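Local coordinates for protein shikimate kinase (Aquifex aeolicus, PDB 2PT5) that probably catalyses the magnesium-dependent transfer of phosphate from ATP to the 3-hydroxyl of shikimate, the fifth step of the pathway to chorismate, at residues Asp100-Phe103 with Glu104-Leu107; Arg56-Glu59 with Phe60-Lys64; Glu152-Lys155 with Glu156-Ser160; Tyr29-Asp32 with Glu33-Lys37. One frame throughout, in Å; residues are numbered along the deposited sequence.

Contact 1. Residues Asp100-Phe103 with Glu104-Leu107; sequences DIPF and EVFL
Pro102 O receives Phe106 N at 3.1 Å in a nearly straight bond (N-H...O 171°) and a weak second one from Val105 N, while Leu107 N reaches Phe103 O. This is the first turn of helix 103-109, entered from strand 95-100 of the P-loop kinase sheet, with Pro102 as N-cap. On one flank of the turn the proline ring meets two side chains. Its CG presses against Val105 CG2 at 3.5 Å, tighter than usual for two carbons, and the carboxylate of Glu104 lies against CB and CG. Glu104 reaches them because its CG stands between the backbone N and the carbonyl carbon (chi1 68°) and the chain then bends at chi2, folding back over the start of the helix. Ile101, just before the cap, crosses Val105 at about a right angle, CB 4.0 Å from Val105 CG1, and sends CD1 to Phe106 CA. Its side chain also touches Cys10, which probably belongs to the ATP site and is disulfide-bonded to Cys110. The other flank is aromatic. Phe103 and Phe106 meet rim to rim with their planes only 21° apart and neither ring over the other, Phe103 CD1 lying 3.8 Å from Phe106 CD2. Phe130 of helix 127-137 meets both rings, edge-to-face with Phe103. Leu107 covers one face of Phe103 through a CH-pi contact, with CD2 4.0 Å from the ring centroid and closest to CE2 at 3.6 Å.

Contact 2. Residues Arg56-Glu59 with Phe60-Lys64; sequences RKLE and FEVLK
Leu58 and Val62 meet one turn apart on helix 52-66, a helix of the shikimate kinase fold that packs against both helix 31-39 and helix 84-91. Three i to i+4 backbone bonds join the two halves: Val62 N to Leu58 O is 2.8 Å, and on either side of it Glu61 N bonds to Lys57 O and Leu63 N to Glu59 O, the last of these more bent (N-H...O 144°). The apolar contact is a single methyl pair, Leu58 CD2 against Val62 CG2 at 3.4 Å, which is tight for two carbons. Leu58 turns its CG away from the backbone N (chi1 -151°), and this carries CD2 along the helix toward the next turn; Val62 answers with the methyl that lies beside its own backbone N, which also rests on Leu58 O. Both residues pack on Val35 of helix 31-39. The charged groups reach out of this turn in different directions. Glu61 is extended, and its OE2 only grazes Leu58 CD2, while OE1 makes a salt bridge with Arg38. Glu59 is buried: a chi1 of 68° tucks CG over the helix backbone, and the extended remainder carries the carboxylate beside Asp32, bringing two acidic groups close together; Asp32 and Arg56 are both predicted to bind shikimate. The aromatic part belongs to Phe60, whose side chain rests on Glu85 and Ala86 of helix 84-91. Over the centre of one face of its ring stands Lys64 NZ, 4.1 Å above the plane.

Contact 3. Residues Glu152-Lys155 with Glu156-Ser160; sequences EVVK and EILLS
Glu156 O is gripped twice by one residue: Ser160 N and Ser160 OG each reach it at 3.0 Å, from opposite faces of the carbonyl plane, so the serine hydroxyl is turned back onto its own helix. One turn earlier, Glu156 N bonds to Glu152 O, and the glutamate side chain lies back along this turn, CG 3.3 Å from Glu152 O and OE2 close to Val153 CA. CG takes the position anti to the carbonyl carbon (chi1 -76°), which aims the carboxylate toward the start of the helix, and OE1 accepts a weak bond from Lys145 N at the end of strand 142-145. An alanine at Glu156 is likely to leave that amide without this acceptor and the backbone about Glu152 O and Val153 without its cover. On the exposed side Lys155 NZ forms a salt bridge with Glu152 OE2 at 3.3 Å, on the syn side of the carboxylate. The inner side is aliphatic. Val154 and Leu158 run side by side, CG1 to CD1 3.8 Å, and Val153 CG1 meets Ile157 CD1 obliquely. These residues face strand 142-145 and helix 13-24, the packing of a C-terminal helix against the parallel sheet of a P-loop kinase.

Contact 4. Residues Tyr29-Asp32 with Glu33-Lys37; sequences YDVD and EEVQK
A helix N-cap is made here, where edge strand 28-30 of the parallel sheet passes directly into helix 31-39 and Asp30 and Glu33 bond to each other's backbone. Glu33 N donates to Asp30 OD2 at 2.9 Å, on the anti side and tilted well out of the carboxylate plane, and Asp30 N returns a bond to Glu33 OE2 at 3.1 Å, arriving from above that group's plane. Together they form a capping box, with the two carboxylates turned 81° to each other. A chi1 of 171° swings the Asp30 carboxylate away from its own amide, so that OD2 faces the helix while OD1 is held by Ser75 OG of the neighbouring strand. An alanine in place of Glu33 would probably leave Asp30 N without its side-chain acceptor and reduce the box to a single bond. Behind the cap, Val35 N meets Val31 O at 2.7 Å, and Val31 CG1 touches Val35 CG2 on the side facing helix 52-66. Asp32, predicted to bind shikimate, takes Gln36 N on its carbonyl oxygen. Glu34 bends at chi2 to bring OE2 to the edge of the Tyr29 ring, 3.9 Å from CD1; the same oxygen is in a salt bridge with Lys37 NZ whose hydrogen bond is weak.

In the fold
All four contacts are local turns that follow one another along the chain, so none encloses or crosses another. Contact 4 comes first, where edge strand 28-30 gives way to helix 31-39. Contact 2, on helix 52-66, follows, and contacts 2 and 4 are the only pair that touch: Val62 CG2 lies 3.6 Å from Val35 CG2 and Leu58 CD1 3.6 Å from Val35 CG1, and Glu59 approaches Asp32 in the region predicted to bind shikimate. Contact 1 leaves strand 95-100 across the chain's centre from both, beside the predicted ATP site. Contact 3, on the C-terminal helix 150-162, packs over the other edge strand, 142-145; its nearest atoms are about 7 Å from contact 1.

Contact 1. Residues Asp100-Phe103 with Glu104-Leu107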
loop_
_atom_site.group_PDB
_atom_site.type_symbol
_atom_site.label_atom_id
_atom_site.label_comp_id
_atom_site.label_asym_id
_atom_site.label_seq_id
_atom_site.Cartn_x
_atom_site.Cartn_y
_atom_site.Cartn_z
ATOM N N ASP A 100 -3.907 8.907 2.014
ATOM C CA ASP A 100 -5.321 9.073 1.695
ATOM C C ASP A 100 -5.687 9.961 0.508
ATOM O O ASP A 100 -5.265 11.108 0.435
ATOM C CB ASP A 100 -6.016 9.622 2.946
ATOM C CG ASP A 100 -7.526 9.561 2.859
ATOM O OD1 ASP A 100 -8.178 10.388 3.527
ATOM O OD2 ASP A 100 -8.059 8.681 2.150
ATOM N N ILE A 101 -6.476 9.416 -0.414
ATOM C CA ILE A 101 -6.980 10.175 -1.557
ATOM C C ILE A 101 -8.504 10.027 -1.538
ATOM O O ILE A 101 -9.031 8.953 -1.223
ATOM C CB ILE A 101 -6.463 9.646 -2.919
ATOM C CG1 ILE A 101 -6.695 8.140 -3.020
ATOM C CG2 ILE A 101 -4.994 10.016 -3.102
ATOM C CD1 ILE A 101 -6.340 7.559 -4.382
ATOM N N PRO A 102 -9.233 11.109 -1.858
ATOM C CA PRO A 102 -10.700 11.114 -1.883
ATOM C C PRO A 102 -11.268 10.270 -3.025
ATOM O O PRO A 102 -10.568 9.980 -3.998
ATOM C CB PRO A 102 -11.035 12.597 -2.025
ATOM C CG PRO A 102 -9.874 13.120 -2.830
ATOM C CD PRO A 102 -8.693 12.442 -2.178
ATOM N N PHE A 103 -12.536 9.885 -2.911
ATOM C CA PHE A 103 -13.163 9.043 -3.931
ATOM C C PHE A 103 -13.027 9.579 -5.351
ATOM O O PHE A 103 -12.759 8.811 -6.265
ATOM C CB PHE A 103 -14.650 8.819 -3.608
ATOM C CG PHE A 103 -15.314 7.738 -4.445
ATOM C CD1 PHE A 103 -14.784 6.446 -4.499
ATOM C CD2 PHE A 103 -16.511 7.993 -5.120
ATOM C CE1 PHE A 103 -15.437 5.419 -5.208
ATOM C CE2 PHE A 103 -17.172 6.973 -5.831
ATOM C CZ PHE A 103 -16.632 5.686 -5.871
ATOM N N GLU A 104 -13.200 10.887 -5.546
ATOM C CA GLU A 104 -13.101 11.446 -6.894
ATOM C C GLU A 104 -11.706 11.262 -7.504
ATOM O O GLU A 104 -11.580 11.051 -8.710
ATOM C CB GLU A 104 -13.505 12.938 -6.918
ATOM C CG GLU A 104 -12.550 13.873 -6.190
ATOM C CD GLU A 104 -12.939 14.116 -4.749
ATOM O OE1 GLU A 104 -13.723 13.316 -4.186
ATOM O OE2 GLU A 104 -12.446 15.107 -4.173
ATOM N N VAL A 105 -10.662 11.332 -6.682
ATOM C CA VAL A 105 -9.294 11.157 -7.175
ATOM C C VAL A 105 -9.067 9.687 -7.523
ATOM O O VAL A 105 -8.482 9.355 -8.555
ATOM C CB VAL A 105 -8.258 11.587 -6.121
ATOM C CG1 VAL A 105 -6.859 11.174 -6.565
ATOM C CG2 VAL A 105 -8.321 13.101 -5.922
ATOM N N PHE A 106 -9.533 8.820 -6.632
ATOM C CA PHE A 106 -9.444 7.371 -6.784
ATOM C C PHE A 106 -10.047 6.978 -8.124
ATOM O O PHE A 106 -9.451 6.241 -8.910
ATOM C CB PHE A 106 -10.233 6.715 -5.644
ATOM C CG PHE A 106 -10.548 5.260 -5.855
ATOM C CD1 PHE A 106 -9.579 4.279 -5.655
ATOM C CD2 PHE A 106 -11.835 4.866 -6.204
ATOM C CE1 PHE A 106 -9.891 2.928 -5.793
ATOM C CE2 PHE A 106 -12.158 3.521 -6.343
ATOM C CZ PHE A 106 -11.182 2.547 -6.135
ATOM N N LEU A 107 -11.235 7.503 -8.379
ATOM C CA LEU A 107 -11.977 7.219 -9.597
ATOM C C LEU A 107 -11.228 7.632 -10.857
ATOM O O LEU A 107 -11.229 6.912 -11.847
ATOM C CB LEU A 107 -13.320 7.938 -9.536
ATOM C CG LEU A 107 -14.619 7.140 -9.626
ATOM C CD1 LEU A 107 -14.472 5.768 -9.012
ATOM C CD2 LEU A 107 -15.710 7.944 -8.934
#

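Contact 2. Residues Arg56-Glu59 with Phe60-Lys64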
loop_
_atom_site.group_PDB
_atom_site.type_symbol
_atom_site.label_atom_id
_atom_site.label_comp_id
_atom_site.label_asym_id
_atom_site.label_seq_id
_atom_site.Cartn_x
_atom_site.Cartn_y
_atom_site.Cartn_z
ATOM N N ARG A 56 -3.285 -14.190 -1.832
ATOM C CA ARG A 56 -3.557 -13.429 -0.621
ATOM C C ARG A 56 -2.668 -13.908 0.518
ATOM O O ARG A 56 -2.304 -13.132 1.403
ATOM C CB ARG A 56 -5.022 -13.577 -0.213
ATOM C CG ARG A 56 -6.010 -12.773 -1.049
ATOM C CD ARG A 56 -7.441 -13.069 -0.606
ATOM N NE ARG A 56 -8.400 -12.077 -1.086
ATOM C CZ ARG A 56 -9.707 -12.123 -0.844
ATOM N NH1 ARG A 56 -10.215 -13.118 -0.130
ATOM N NH2 ARG A 56 -10.505 -11.171 -1.308
ATOM N N LYS A 57 -2.326 -15.192 0.505
ATOM C CA LYS A 57 -1.477 -15.744 1.552
ATOM C C LYS A 57 -0.019 -15.487 1.199
ATOM O O LYS A 57 0.816 -15.288 2.075
ATOM C CB LYS A 57 -1.738 -17.248 1.716
ATOM C CG LYS A 57 -1.058 -17.869 2.935
ATOM C CD LYS A 57 -1.601 -19.267 3.249
ATOM C CE LYS A 57 -2.977 -19.221 3.908
ATOM N NZ LYS A 57 -2.932 -18.666 5.291
ATOM N N LEU A 58 0.275 -15.468 -0.095
ATOM C CA LEU A 58 1.629 -15.232 -0.574
ATOM C C LEU A 58 2.109 -13.815 -0.231
ATOM O O LEU A 58 3.217 -13.630 0.289
ATOM C CB LEU A 58 1.685 -15.427 -2.091
ATOM C CG LEU A 58 2.996 -15.896 -2.730
ATOM C CD1 LEU A 58 2.927 -15.625 -4.223
ATOM C CD2 LEU A 58 4.191 -15.180 -2.121
ATOM N N GLU A 59 1.282 -12.813 -0.522
ATOM C CA GLU A 59 1.678 -11.439 -0.255
ATOM C C GLU A 59 1.861 -11.202 1.245
ATOM O O GLU A 59 2.691 -10.388 1.657
ATOM C CB GLU A 59 0.667 -10.449 -0.859
ATOM C CG GLU A 59 -0.710 -10.438 -0.222
ATOM C CD GLU A 59 -1.688 -9.533 -0.966
ATOM O OE1 GLU A 59 -2.832 -9.375 -0.483
ATOM O OE2 GLU A 59 -1.320 -8.985 -2.032
ATOM N N PHE A 60 1.107 -11.920 2.071
ATOM C CA PHE A 60 1.273 -11.740 3.504
ATOM C C PHE A 60 2.613 -12.365 3.905
ATOM O O PHE A 60 3.347 -11.815 4.726
ATOM C CB PHE A 60 0.124 -12.384 4.277
ATOM C CG PHE A 60 0.046 -11.947 5.713
ATOM C CD1 PHE A 60 0.902 -10.965 6.207
ATOM C CD2 PHE A 60 -0.880 -12.518 6.574
ATOM C CE1 PHE A 60 0.842 -10.561 7.532
ATOM C CE2 PHE A 60 -0.949 -12.118 7.906
ATOM C CZ PHE A 60 -0.084 -11.137 8.382
ATOM N N GLU A 61 2.935 -13.509 3.307
ATOM C CA GLU A 61 4.201 -14.181 3.585
ATOM C C GLU A 61 5.341 -13.252 3.196
ATOM O O GLU A 61 6.306 -13.075 3.947
ATOM C CB GLU A 61 4.324 -15.473 2.770
ATOM C CG GLU A 61 5.742 -16.053 2.766
ATOM C CD GLU A 61 5.932 -17.193 1.773
ATOM O OE1 GLU A 61 7.090 -17.629 1.592
ATOM O OE2 GLU A 61 4.932 -17.652 1.177
ATOM N N VAL A 62 5.220 -12.663 2.010
ATOM C CA VAL A 62 6.236 -11.757 1.504
ATOM C C VAL A 62 6.386 -10.554 2.429
ATOM O O VAL A 62 7.494 -10.058 2.641
ATOM C CB VAL A 62 5.886 -11.275 0.077
ATOM C CG1 VAL A 62 6.896 -10.257 -0.393
ATOM C CG2 VAL A 62 5.857 -12.467 -0.877
ATOM N N LEU A 63 5.265 -10.092 2.977
ATOM C CA LEU A 63 5.286 -8.952 3.875
ATOM C C LEU A 63 6.137 -9.281 5.088
ATOM O O LEU A 63 7.015 -8.501 5.470
ATOM C CB LEU A 63 3.871 -8.596 4.329
ATOM C CG LEU A 63 3.779 -7.492 5.380
ATOM C CD1 LEU A 63 4.329 -6.189 4.801
ATOM C CD2 LEU A 63 2.315 -7.319 5.819
ATOM N N LYS A 64 5.872 -10.437 5.694
ATOM C CA LYS A 64 6.623 -10.862 6.868
ATOM C C LYS A 64 8.116 -11.004 6.572
ATOM O O LYS A 64 8.947 -10.499 7.324
ATOM C CB LYS A 64 6.083 -12.187 7.413
ATOM C CG LYS A 64 4.641 -12.149 7.884
ATOM C CD LYS A 64 4.440 -13.163 9.004
ATOM C CE LYS A 64 3.009 -13.677 9.072
ATOM N NZ LYS A 64 2.670 -14.501 7.875
#

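Contact 3. Residues Glu152-Lys155 with Glu156-Ser160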
loop_
_atom_site.group_PDB
_atom_site.type_symbol
_atom_site.label_atom_id
_atom_site.label_comp_id
_atom_site.label_asym_id
_atom_site.label_seq_id
_atom_site.Cartn_x
_atom_site.Cartn_y
_atom_site.Cartn_z
ATOM N N GLU A 152 5.549 16.503 -1.756
ATOM C CA GLU A 152 4.840 17.171 -0.675
ATOM C C GLU A 152 4.354 16.161 0.356
ATOM O O GLU A 152 4.334 16.442 1.551
ATOM C CB GLU A 152 3.661 17.975 -1.229
ATOM C CG GLU A 152 4.101 19.254 -1.900
ATOM C CD GLU A 152 5.047 20.046 -1.019
ATOM O OE1 GLU A 152 4.672 20.336 0.139
ATOM O OE2 GLU A 152 6.163 20.370 -1.480
ATOM N N VAL A 153 3.965 14.982 -0.114
ATOM C CA VAL A 153 3.501 13.932 0.785
ATOM C C VAL A 153 4.677 13.443 1.628
ATOM O O VAL A 153 4.513 13.119 2.800
ATOM C CB VAL A 153 2.901 12.749 -0.008
ATOM C CG1 VAL A 153 2.487 11.634 0.944
ATOM C CG2 VAL A 153 1.713 13.237 -0.834
ATOM N N VAL A 154 5.866 13.395 1.026
ATOM C CA VAL A 154 7.067 12.963 1.743
ATOM C C VAL A 154 7.354 13.927 2.895
ATOM O O VAL A 154 7.655 13.496 4.008
ATOM C CB VAL A 154 8.310 12.892 0.802
ATOM C CG1 VAL A 154 9.579 12.682 1.611
ATOM C CG2 VAL A 154 8.148 11.741 -0.182
ATOM N N LYS A 155 7.266 15.227 2.628
ATOM C CA LYS A 155 7.505 16.225 3.671
ATOM C C LYS A 155 6.498 16.027 4.795
ATOM O O LYS A 155 6.823 16.195 5.970
ATOM C CB LYS A 155 7.362 17.642 3.114
ATOM C CG LYS A 155 8.464 18.051 2.161
ATOM C CD LYS A 155 8.200 19.437 1.606
ATOM C CE LYS A 155 9.277 19.864 0.633
ATOM N NZ LYS A 155 8.940 21.185 0.028
ATOM N N GLU A 156 5.269 15.678 4.421
ATOM C CA GLU A 156 4.209 15.436 5.393
ATOM C C GLU A 156 4.602 14.264 6.283
ATOM O O GLU A 156 4.521 14.340 7.511
ATOM C CB GLU A 156 2.894 15.103 4.677
ATOM C CG GLU A 156 2.165 16.290 4.055
ATOM C CD GLU A 156 0.978 15.860 3.193
ATOM O OE1 GLU A 156 0.132 15.077 3.677
ATOM O OE2 GLU A 156 0.889 16.307 2.029
ATOM N N ILE A 157 5.031 13.174 5.659
ATOM C CA ILE A 157 5.417 11.992 6.415
ATOM C C ILE A 157 6.623 12.254 7.312
ATOM O O ILE A 157 6.609 11.910 8.492
ATOM C CB ILE A 157 5.710 10.808 5.475
ATOM C CG1 ILE A 157 4.430 10.427 4.721
ATOM C CG2 ILE A 157 6.217 9.611 6.279
ATOM C CD1 ILE A 157 4.670 9.472 3.584
ATOM N N LEU A 158 7.666 12.863 6.752
ATOM C CA LEU A 158 8.856 13.167 7.536
ATOM C C LEU A 158 8.466 13.975 8.771
ATOM O O LEU A 158 8.813 13.605 9.893
ATOM C CB LEU A 158 9.870 13.942 6.684
ATOM C CG LEU A 158 10.482 13.096 5.561
ATOM C CD1 LEU A 158 11.371 13.949 4.677
ATOM C CD2 LEU A 158 11.284 11.957 6.186
ATOM N N LEU A 159 7.727 15.063 8.568
ATOM C CA LEU A 159 7.306 15.895 9.693
ATOM C C LEU A 159 6.535 15.096 10.737
ATOM O O LEU A 159 6.672 15.336 11.937
ATOM C CB LEU A 159 6.464 17.082 9.207
ATOM C CG LEU A 159 7.274 18.211 8.550
ATOM C CD1 LEU A 159 6.339 19.307 8.049
ATOM C CD2 LEU A 159 8.265 18.778 9.558
ATOM N N SER A 160 5.729 14.141 10.285
ATOM C CA SER A 160 4.967 13.318 11.210
ATOM C C SER A 160 5.906 12.359 11.926
ATOM O O SER A 160 5.797 12.171 13.131
ATOM C CB SER A 160 3.884 12.526 10.474
ATOM O OG SER A 160 2.948 13.397 9.866
#

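Contact 4. Residues Tyr29-Asp32 with Glu33-Lys37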
loop_
_atom_site.group_PDB
_atom_site.type_symbol
_atom_site.label_atom_id
_atom_site.label_comp_id
_atom_site.label_asym_id
_atom_site.label_seq_id
_atom_site.Cartn_x
_atom_site.Cartn_y
_atom_site.Cartn_z
ATOM N N TYR A 29 10.845 -1.327 -0.656
ATOM C CA TYR A 29 10.337 -2.556 -1.245
ATOM C C TYR A 29 8.827 -2.449 -1.386
ATOM O O TYR A 29 8.146 -1.881 -0.526
ATOM C CB TYR A 29 10.681 -3.762 -0.365
ATOM C CG TYR A 29 12.114 -4.202 -0.470
ATOM C CD1 TYR A 29 12.553 -4.924 -1.574
ATOM C CD2 TYR A 29 13.047 -3.858 0.509
ATOM C CE1 TYR A 29 13.884 -5.289 -1.709
ATOM C CE2 TYR A 29 14.391 -4.220 0.383
ATOM C CZ TYR A 29 14.798 -4.934 -0.732
ATOM O OH TYR A 29 16.116 -5.281 -0.894
ATOM N N ASP A 30 8.322 -2.989 -2.488
ATOM C CA ASP A 30 6.898 -3.007 -2.762
ATOM C C ASP A 30 6.485 -4.470 -2.780
ATOM O O ASP A 30 7.016 -5.253 -3.562
ATOM C CB ASP A 30 6.595 -2.382 -4.117
ATOM C CG ASP A 30 5.147 -2.575 -4.519
ATOM O OD1 ASP A 30 4.264 -1.983 -3.871
ATOM O OD2 ASP A 30 4.894 -3.339 -5.469
ATOM N N VAL A 31 5.540 -4.839 -1.925
ATOM C CA VAL A 31 5.103 -6.232 -1.839
ATOM C C VAL A 31 4.691 -6.848 -3.173
ATOM O O VAL A 31 5.239 -7.870 -3.573
ATOM C CB VAL A 31 3.934 -6.387 -0.852
ATOM C CG1 VAL A 31 3.448 -7.843 -0.841
ATOM C CG2 VAL A 31 4.378 -5.936 0.545
ATOM N N ASP A 32 3.732 -6.234 -3.862
ATOM C CA ASP A 32 3.280 -6.778 -5.137
ATOM C C ASP A 32 4.425 -7.023 -6.112
ATOM O O ASP A 32 4.458 -8.061 -6.784
ATOM C CB ASP A 32 2.237 -5.857 -5.770
ATOM C CG ASP A 32 0.847 -6.035 -5.158
ATOM O OD1 ASP A 32 -0.061 -5.255 -5.519
ATOM O OD2 ASP A 32 0.657 -6.954 -4.327
ATOM N N GLU A 33 5.364 -6.081 -6.195
ATOM C CA GLU A 33 6.496 -6.240 -7.110
ATOM C C GLU A 33 7.369 -7.419 -6.669
ATOM O O GLU A 33 7.907 -8.148 -7.502
ATOM C CB GLU A 33 7.318 -4.941 -7.175
ATOM C CG GLU A 33 8.727 -5.041 -6.624
ATOM C CD GLU A 33 9.298 -3.690 -6.205
ATOM O OE1 GLU A 33 9.166 -2.715 -6.983
ATOM O OE2 GLU A 33 9.884 -3.617 -5.095
ATOM N N GLU A 34 7.499 -7.618 -5.360
ATOM C CA GLU A 34 8.304 -8.728 -4.852
ATOM C C GLU A 34 7.567 -10.049 -5.059
ATOM O O GLU A 34 8.174 -11.068 -5.386
ATOM C CB GLU A 34 8.613 -8.528 -3.365
ATOM C CG GLU A 34 9.505 -7.332 -3.102
ATOM C CD GLU A 34 10.738 -7.339 -3.989
ATOM O OE1 GLU A 34 11.510 -8.315 -3.932
ATOM O OE2 GLU A 34 10.935 -6.373 -4.753
ATOM N N VAL A 35 6.252 -10.027 -4.877
ATOM C CA VAL A 35 5.452 -11.229 -5.058
ATOM C C VAL A 35 5.591 -11.730 -6.491
ATOM O O VAL A 35 5.799 -12.920 -6.724
ATOM C CB VAL A 35 3.966 -10.962 -4.761
ATOM C CG1 VAL A 35 3.119 -12.149 -5.224
ATOM C CG2 VAL A 35 3.779 -10.717 -3.262
ATOM N N GLN A 36 5.479 -10.811 -7.444
ATOM C CA GLN A 36 5.597 -11.157 -8.850
ATOM C C GLN A 36 6.989 -11.683 -9.180
ATOM O O GLN A 36 7.118 -12.746 -9.782
ATOM C CB GLN A 36 5.268 -9.943 -9.718
ATOM C CG GLN A 36 3.797 -9.567 -9.669
ATOM C CD GLN A 36 3.469 -8.319 -10.470
ATOM O OE1 GLN A 36 3.852 -7.208 -10.101
ATOM N NE2 GLN A 36 2.754 -8.500 -11.575
ATOM N N LYS A 37 8.025 -10.949 -8.777
ATOM C CA LYS A 37 9.396 -11.371 -9.043
ATOM C C LYS A 37 9.691 -12.753 -8.454
ATOM O O LYS A 37 10.400 -13.556 -9.066
ATOM C CB LYS A 37 10.383 -10.334 -8.508
ATOM C CG LYS A 37 10.214 -8.958 -9.148
ATOM C CD LYS A 37 11.400 -8.027 -8.883
ATOM C CE LYS A 37 11.648 -7.799 -7.400
ATOM N NZ LYS A 37 12.808 -6.891 -7.174
#